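Solute Binding Protein BlMnBP1, Blac_00780 in complex with mannopentaose (Bifidobacterium, PDB 6I5W) binds manno-oligosaccharides such as mannopentaose outside the cell and probably hands them to an ABC transporter for uptake. Local coordinates at residues 254-259 against 272-277; 137-142 against 281-286. All coordinates share one frame; numbering follows the deposited sequence.

Followed from the N terminus, the chain first reaches 137-142, where strand 123-139 ends and helix 140-145 starts. A long excursion follows before 281-286 returns at the head of strand 284-288 and closes that loop through contact 2. Contact 1 is nested within it: helix 249-257, carrying 254-259, is followed by strand 261-267, and the chain then turns into helix 270-276, and 272-277, at its end, comes back against helix 249-257. The two contacts never cross, and their centres are about 8 Å apart. They are joined directly, since Asn139 ND2 of contact 2 donates a hydrogen bond to Met256 O of contact 1, linking the end of strand 123-139 to the helix pair packed on the sheet.

Contact 1: residues 254-259 against 272-277; sequences GKMNNG and PQMKQA. With BMA (beta-D-mannopyranose), chain B.
Met256 and Met274 form the apolar heart of this small helix-helix contact, and both are buried. The touch is between Met274 SD and Met256 CB, 4.2 Å apart: the Met274 chain is bent at its second torsion (chi2 -62°), which carries the sulfur across to the root of the other methionine rather than to its end. Beside them the last helical turn of 254-259 presses most closely on its partner, with the buried Asn257 placing its CB 3.4 Å from Met274 O near the end of helix 270-276 and 4.3 Å from Ala277 CB. Toward the solvent the burial falls off. Gly254 and Ala277 are partly exposed but still touch, Ala277 CB lying 3.8 Å from Gly254 N, whereas Lys275 points away and is little covered. Just beyond, helix 249-257 stops in a Schellman motif, with Gly259 at positive phi and its N bonded to Met256 O (3.0 Å).

Gln273 faces another way and shows how one helix can serve two surfaces. Its extended chain holds the amide against a mannose of the bound glycan, and the two amide atoms meet neighbouring hydroxyls: OE1 accepts from BMA O2 at 2.7 Å, while NE2 donates a longer bond to BMA O3 (3.3 Å, 160° at the hydrogen). A leucine here would probably deprive O2 of its acceptor and O3 of its donor, loosening the hold on this sugar. Trp249 and Lys253, from the preceding helix, also bond the same mannose, so the helix pair contributes jointly to the ligand pocket.

Away from the sugar, the two helices lie against the sheet: Met256 and Met274 both touch Met264 of strand 261-267 and Ile284 of strand 284-288, while Met274 also reaches Leu266.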
# COMPACT_ATOMS: atom_id res chain seq x y z
N GLY A 254 4.29 16.90 8.83
CA GLY A 254 5.09 17.87 9.53
C GLY A 254 5.12 17.60 11.02
O GLY A 254 6.17 17.61 11.65
N LYS A 255 3.95 17.34 11.61
CA LYS A 255 3.88 17.08 13.03
C LYS A 255 4.79 15.92 13.41
O LYS A 255 5.54 15.99 14.40
CB LYS A 255 2.43 16.80 13.44
CG LYS A 255 1.52 18.05 13.31
CD LYS A 255 0.09 17.88 13.86
CE LYS A 255 0.04 16.96 15.09
NZ LYS A 255 -0.98 17.36 16.12
N MET A 256 4.74 14.84 12.64
CA MET A 256 5.54 13.63 12.94
C MET A 256 7.01 13.99 12.88
O MET A 256 7.73 13.58 13.76
CB MET A 256 5.27 12.48 11.98
CG MET A 256 6.30 11.37 12.08
SD MET A 256 5.53 9.81 12.43
CE MET A 256 6.94 8.87 13.01
N ASN A 257 7.44 14.69 11.85
CA ASN A 257 8.85 15.05 11.75
C ASN A 257 9.28 15.91 12.94
O ASN A 257 10.39 15.74 13.46
CB ASN A 257 9.08 15.71 10.39
CG ASN A 257 10.51 16.00 10.11
OD1 ASN A 257 11.22 15.24 9.44
ND2 ASN A 257 10.96 17.11 10.66
N ASN A 258 8.41 16.77 13.43
CA ASN A 258 8.72 17.59 14.59
C ASN A 258 8.56 16.87 15.93
O ASN A 258 8.62 17.52 16.97
CB ASN A 258 7.81 18.82 14.64
CG ASN A 258 8.23 19.91 13.72
OD1 ASN A 258 9.40 19.99 13.32
ND2 ASN A 258 7.28 20.78 13.37
N GLY A 259 8.30 15.57 15.95
CA GLY A 259 8.08 14.90 17.20
C GLY A 259 6.77 15.17 17.91
O GLY A 259 6.67 14.89 19.11
N PRO A 272 9.98 8.37 3.52
CA PRO A 272 10.55 9.59 2.91
C PRO A 272 9.68 10.82 3.03
O PRO A 272 10.18 11.94 3.15
CB PRO A 272 10.70 9.21 1.43
CG PRO A 272 10.58 7.75 1.37
CD PRO A 272 9.77 7.30 2.52
N GLN A 273 8.37 10.66 2.97
CA GLN A 273 7.51 11.83 3.03
C GLN A 273 7.54 12.45 4.43
O GLN A 273 7.47 13.68 4.57
CB GLN A 273 6.08 11.46 2.63
CG GLN A 273 5.97 10.48 1.48
CD GLN A 273 4.59 10.50 0.85
OE1 GLN A 273 3.70 11.25 1.27
NE2 GLN A 273 4.41 9.68 -0.17
N MET A 274 7.61 11.61 5.46
CA MET A 274 7.81 12.08 6.82
C MET A 274 9.17 12.74 6.97
O MET A 274 9.27 13.86 7.49
CB MET A 274 7.66 10.91 7.79
CG MET A 274 6.35 10.17 7.65
SD MET A 274 4.99 11.25 8.02
CE MET A 274 3.66 10.16 7.53
N LYS A 275 10.23 12.08 6.49
CA LYS A 275 11.56 12.65 6.60
C LYS A 275 11.63 14.05 6.01
O LYS A 275 12.11 14.98 6.67
CB LYS A 275 12.58 11.74 5.90
CG LYS A 275 12.68 10.36 6.48
CD LYS A 275 13.98 9.64 6.08
CE LYS A 275 14.36 8.58 7.12
NZ LYS A 275 15.66 7.91 6.81
N GLN A 276 11.20 14.20 4.76
CA GLN A 276 11.30 15.46 4.04
C GLN A 276 10.42 16.54 4.64
O GLN A 276 10.58 17.70 4.27
CB GLN A 276 10.88 15.27 2.56
CG GLN A 276 11.71 14.25 1.78
CD GLN A 276 11.02 13.76 0.49
OE1 GLN A 276 9.81 13.97 0.28
NE2 GLN A 276 11.79 13.08 -0.37
N ALA A 277 9.50 16.19 5.53
CA ALA A 277 8.45 17.11 5.95
C ALA A 277 8.93 18.18 6.93
O ALA A 277 8.14 19.06 7.30
CB ALA A 277 7.29 16.33 6.56
C1 BMA B . 0.01 13.08 -1.11
C2 BMA B . 0.99 11.96 -0.90
C3 BMA B . 0.34 10.63 -1.33
C4 BMA B . -1.03 10.49 -0.72
C5 BMA B . -1.88 11.74 -0.96
C6 BMA B . -3.22 11.62 -0.32
O1 BMA B . 0.66 14.20 -0.63
O2 BMA B . 1.26 11.88 0.45
O3 BMA B . 1.24 9.58 -0.95
O4 BMA B . -1.71 9.42 -1.25
O5 BMA B . -1.15 12.81 -0.35
O6 BMA B . -4.12 12.53 -0.89

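Contact 2: residues 137-142 against 281-286; sequences VYNKKV and PDDIGY. With ZN (zinc ion), chain X.
The two tyrosine rings are met differently. Val137 CG2 comes to the edge of the Tyr286 ring, in its plane, 3.6 Å from CE1; the Tyr286 hydroxyl beyond bonds to Leu266 O. The Tyr138 ring meets the partner backbone obliquely, with CE1 3.4 Å from Tyr286 N and Tyr286 C at its edge, in plane, because CG stands between the backbone N and the carbonyl carbon (chi1 82°). These strands form an antiparallel ladder within the mixed sheet of a periplasmic-binding-protein-type lobe. Its hydrogen-bonded pair is Tyr138 with Gly285: Gly285 N approaches Tyr138 O almost head-on at 2.8 Å, whereas Tyr138 N reaches Gly285 O at 3.0 Å from 44° above the carbonyl plane. A beta carbon at Gly285 would probably clash with Lys140 CE and crowd Tyr138 CE1. On the other face, Val137 CG1 packs on Ile284 CG2 at 3.7 Å.

Past the ladder, Lys140 N bonds to Asp283 O in its carbonyl plane just as helix 140-145 begins. Asn139 is the N-cap, its OD1 accepting from Val142 N (2.9 Å). The Asn139 and Asp283 side chains lie side by side, pointing the same way, with amide and carboxylate planes 57° apart, and a water accepting from Asn139 ND2 bridges to Asp283 OD2. Both carboxylate oxygens chelate a zinc ion, with OD2 of Asp283 at 2.1 Å from the metal.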
# COMPACT_ATOMS: atom_id res chain seq x y z
N VAL A 137 5.59 3.73 11.01
CA VAL A 137 6.51 4.85 11.02
C VAL A 137 6.55 5.38 12.45
O VAL A 137 5.52 5.40 13.14
CB VAL A 137 6.10 5.95 10.04
CG1 VAL A 137 7.27 6.94 9.88
CG2 VAL A 137 5.73 5.33 8.70
N TYR A 138 7.73 5.75 12.93
CA TYR A 138 7.90 6.13 14.34
C TYR A 138 9.01 7.17 14.41
O TYR A 138 9.92 7.20 13.56
CB TYR A 138 8.13 4.87 15.23
CG TYR A 138 9.55 4.36 15.27
CD1 TYR A 138 10.00 3.45 14.34
CD2 TYR A 138 10.42 4.78 16.26
CE1 TYR A 138 11.29 3.03 14.35
CE2 TYR A 138 11.70 4.33 16.27
CZ TYR A 138 12.13 3.47 15.33
OH TYR A 138 13.42 3.03 15.37
N ASN A 139 8.86 8.07 15.37
CA ASN A 139 9.82 9.14 15.63
C ASN A 139 10.76 8.66 16.72
O ASN A 139 10.34 8.41 17.85
CB ASN A 139 9.09 10.43 16.03
CG ASN A 139 10.05 11.57 16.34
OD1 ASN A 139 10.96 11.41 17.13
ND2 ASN A 139 9.82 12.72 15.72
N LYS A 140 12.03 8.47 16.37
CA LYS A 140 12.97 7.88 17.32
C LYS A 140 13.21 8.82 18.50
O LYS A 140 13.41 8.37 19.62
CB LYS A 140 14.28 7.56 16.61
CG LYS A 140 14.13 6.57 15.46
CD LYS A 140 15.10 6.91 14.32
CE LYS A 140 15.66 5.66 13.64
NZ LYS A 140 16.99 5.95 13.01
N LYS A 141 13.16 10.14 18.26
CA LYS A 141 13.39 11.09 19.33
C LYS A 141 12.29 11.00 20.39
O LYS A 141 12.57 11.07 21.59
CB LYS A 141 13.50 12.51 18.74
CG LYS A 141 13.10 13.58 19.73
CD LYS A 141 13.28 14.99 19.21
CE LYS A 141 12.24 15.91 19.85
NZ LYS A 141 12.16 15.75 21.34
N VAL A 142 11.03 10.84 19.95
CA VAL A 142 9.90 10.66 20.87
C VAL A 142 10.06 9.36 21.66
O VAL A 142 9.88 9.34 22.89
CB VAL A 142 8.58 10.68 20.07
CG1 VAL A 142 7.40 10.27 20.95
CG2 VAL A 142 8.36 12.04 19.41
N PRO A 281 15.02 14.82 9.69
CA PRO A 281 14.77 13.56 8.98
C PRO A 281 15.39 12.36 9.70
O PRO A 281 14.90 11.24 9.60
CB PRO A 281 15.41 13.79 7.62
CG PRO A 281 16.46 14.80 7.87
CD PRO A 281 15.88 15.72 8.90
N ASP A 282 16.45 12.57 10.46
CA ASP A 282 17.05 11.44 11.14
C ASP A 282 16.27 11.06 12.40
O ASP A 282 16.63 10.07 13.03
CB ASP A 282 18.52 11.74 11.46
CG ASP A 282 19.32 12.16 10.21
OD1 ASP A 282 19.16 11.55 9.13
OD2 ASP A 282 20.12 13.13 10.31
N ASP A 283 15.21 11.80 12.76
CA ASP A 283 14.35 11.34 13.85
C ASP A 283 13.32 10.29 13.35
O ASP A 283 12.60 9.69 14.15
CB ASP A 283 13.58 12.51 14.52
CG ASP A 283 14.48 13.55 15.30
OD1 ASP A 283 15.73 13.48 15.37
OD2 ASP A 283 13.92 14.55 15.82
N ILE A 284 13.20 10.07 12.04
CA ILE A 284 12.12 9.24 11.49
C ILE A 284 12.68 7.85 11.24
O ILE A 284 13.70 7.68 10.57
CB ILE A 284 11.53 9.84 10.22
CG1 ILE A 284 11.00 11.25 10.46
CG2 ILE A 284 10.37 8.94 9.66
CD1 ILE A 284 9.82 11.32 11.36
N GLY A 285 12.03 6.85 11.80
CA GLY A 285 12.38 5.47 11.52
C GLY A 285 11.15 4.67 11.15
O GLY A 285 10.05 5.19 11.06
N TYR A 286 11.37 3.38 10.96
CA TYR A 286 10.35 2.49 10.46
C TYR A 286 10.53 1.21 11.25
O TYR A 286 11.66 0.73 11.38
CB TYR A 286 10.49 2.26 8.95
CG TYR A 286 9.20 1.74 8.31
CD1 TYR A 286 8.04 2.49 8.36
CD2 TYR A 286 9.16 0.51 7.70
CE1 TYR A 286 6.88 2.04 7.81
CE2 TYR A 286 8.01 0.06 7.14
CZ TYR A 286 6.86 0.82 7.25
OH TYR A 286 5.68 0.35 6.71
ZN ZN X . 15.51 15.90 15.67
O HOH W 1 11.50 15.01 15.90
O HOH W 2 15.96 16.75 17.80